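6-phosphogluconate dehydratase (Shewanella oneidensis, PDB 2GP4) probably catalyses the dehydration of 6-phosphogluconate to 2-keto-3-deoxy-6-phosphogluconate, and is captured here in its apo form without the iron-sulfur cluster. Local coordinates at residues A330-G335 with T621-E626. Sequence-based numbering, arbitrary orientation.
Sequences AARAAG and TSAIDE
The guanidinium of Arg332 lies with one face over the CB of Ala623 while its NH1 and NH2 edge meets the carboxylate of Asp625 in a two-pronged, end-on salt bridge. This pairing joins the C-terminal end of helix 322-333, which closes in a Schellman motif, to the tail that follows helix 605-609. Arg332 NH2 donates to Asp625 OD1 at 2.7 Å and Arg332 NH1 to Asp625 OD2 at 3.0 Å, each oxygen using its syn lone pair. The two flat groups are only 6° from coplanar, and the paired bonds fix their mutual rotation. Arg332 reaches across with CG anti to its own backbone N (chi1 -165°) and a bend at chi2, which carries the guanidinium past the last turn of the helix. Glu626 approaches differently: its OE2 lies 3.3 Å from Arg332 NH2 but well out of the guanidinium plane, with the carboxylate turned 80° against it, so this bridge is one of charge alone. The same OE2 has its stronger partner in Arg619, with which it forms a salt bridge, extending the ionic network. Replacing Arg332 with a leucine would probably leave the Asp625 carboxylate without its cationic mate and freer to turn, and Glu626 with less positive charge to balance it.

The backbone carbonyls of the helix end add to the join: the Ala623 methyl (CB) packs 3.4 Å from Arg332 O, and two waters donate to Ala333 O; one of them accepts from Ile624 N, and the other also donates to Asp625 OD2. Helix 23-51 packs against the tail through Tyr43 and Ala46 on Ile624. At the helix end Gly335, with positive phi, is the C-prime residue, its N bonded to Arg332 O, and its CA sits 3.4 Å from Asp625 OD2.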
loop_
_atom_site.group_PDB
_atom_site.type_symbol
_atom_site.label_atom_id
_atom_site.label_comp_id
_atom_site.label_asym_id
_atom_site.label_seq_id
_atom_site.Cartn_x
_atom_site.Cartn_y
_atom_site.Cartn_z
ATOM N N ALA A 330 7.324 0.558 -6.166
ATOM C CA ALA A 330 8.576 0.249 -5.465
ATOM C C ALA A 330 9.285 -0.914 -6.142
ATOM O O ALA A 330 10.482 -0.838 -6.404
ATOM C CB ALA A 330 8.321 -0.057 -3.997
ATOM N N ALA A 331 8.535 -1.973 -6.441
ATOM C CA ALA A 331 9.092 -3.164 -7.080
ATOM C C ALA A 331 9.670 -2.859 -8.466
ATOM O O ALA A 331 10.751 -3.342 -8.807
ATOM C CB ALA A 331 8.049 -4.276 -7.163
ATOM N N ARG A 332 8.948 -2.054 -9.246
ATOM C CA ARG A 332 9.380 -1.682 -10.594
ATOM C C ARG A 332 10.724 -0.977 -10.583
ATOM O O ARG A 332 11.560 -1.231 -11.446
ATOM C CB ARG A 332 8.337 -0.817 -11.310
ATOM C CG ARG A 332 8.564 -0.709 -12.827
ATOM C CD ARG A 332 8.511 -2.086 -13.489
ATOM N NE ARG A 332 9.181 -2.135 -14.786
ATOM C CZ ARG A 332 10.480 -2.376 -14.954
ATOM N NH1 ARG A 332 11.270 -2.571 -13.904
ATOM N NH2 ARG A 332 10.995 -2.420 -16.178
ATOM N N ALA A 333 10.925 -0.108 -9.594
ATOM C CA ALA A 333 12.195 0.588 -9.412
ATOM C C ALA A 333 13.334 -0.413 -9.242
ATOM O O ALA A 333 14.458 -0.155 -9.664
ATOM C CB ALA A 333 12.126 1.538 -8.213
ATOM N N ALA A 334 13.022 -1.559 -8.643
ATOM C CA ALA A 334 14.011 -2.601 -8.363
ATOM C C ALA A 334 14.054 -3.684 -9.435
ATOM O O ALA A 334 14.611 -4.765 -9.208
ATOM C CB ALA A 334 13.748 -3.215 -6.993
ATOM N N GLY A 335 13.462 -3.396 -10.595
ATOM C CA GLY A 335 13.461 -4.329 -11.722
ATOM C C GLY A 335 12.462 -5.469 -11.608
ATOM O O GLY A 335 12.528 -6.442 -12.370
ATOM N N THR A 621 8.285 8.203 -13.088
ATOM C CA THR A 621 9.718 7.928 -13.156
ATOM C C THR A 621 10.026 6.720 -14.038
ATOM O O THR A 621 9.124 5.973 -14.429
ATOM C CB THR A 621 10.322 7.697 -11.751
ATOM O OG1 THR A 621 9.618 6.634 -11.093
ATOM C CG2 THR A 621 10.231 8.960 -10.902
ATOM N N SER A 622 11.307 6.561 -14.362
ATOM C CA SER A 622 11.810 5.384 -15.053
ATOM C C SER A 622 12.672 4.559 -14.115
ATOM O O SER A 622 13.262 5.092 -13.175
ATOM C CB SER A 622 12.635 5.788 -16.267
ATOM O OG SER A 622 11.816 6.391 -17.240
ATOM N N ALA A 623 12.723 3.255 -14.378
ATOM C CA ALA A 623 13.590 2.335 -13.656
ATOM C C ALA A 623 14.933 2.255 -14.372
ATOM O O ALA A 623 15.008 2.503 -15.579
ATOM C CB ALA A 623 12.947 0.964 -13.585
ATOM N N ILE A 624 15.981 1.911 -13.624
ATOM C CA ILE A 624 17.322 1.704 -14.177
ATOM C C ILE A 624 17.281 0.878 -15.465
ATOM O O ILE A 624 17.814 1.298 -16.494
ATOM C CB ILE A 624 18.253 0.965 -13.169
ATOM C CG1 ILE A 624 18.346 1.709 -11.828
ATOM C CG2 ILE A 624 19.632 0.707 -13.785
ATOM C CD1 ILE A 624 19.488 2.670 -11.705
ATOM N N ASP A 625 16.630 -0.285 -15.387
ATOM C CA ASP A 625 16.632 -1.294 -16.454
ATOM C C ASP A 625 15.966 -0.857 -17.760
ATOM O O ASP A 625 16.256 -1.411 -18.822
ATOM C CB ASP A 625 16.001 -2.601 -15.956
ATOM C CG ASP A 625 14.523 -2.460 -15.637
ATOM O OD1 ASP A 625 13.708 -2.379 -16.583
ATOM O OD2 ASP A 625 14.175 -2.456 -14.436
ATOM N N GLU A 626 15.061 0.117 -17.673
ATOM C CA GLU A 626 14.378 0.641 -18.850
ATOM C C GLU A 626 15.283 1.576 -19.643
ATOM O O GLU A 626 14.942 2.014 -20.738
ATOM C CB GLU A 626 13.095 1.369 -18.442
ATOM C CG GLU A 626 12.016 0.458 -17.878
ATOM C CD GLU A 626 10.782 1.222 -17.438
ATOM O OE1 GLU A 626 10.787 2.467 -17.535
ATOM O OE2 GLU A 626 9.808 0.578 -16.994
HETATM O O HOH W 1 15.302 2.186 -10.692
HETATM O O HOH W 2 15.424 -0.976 -12.212
#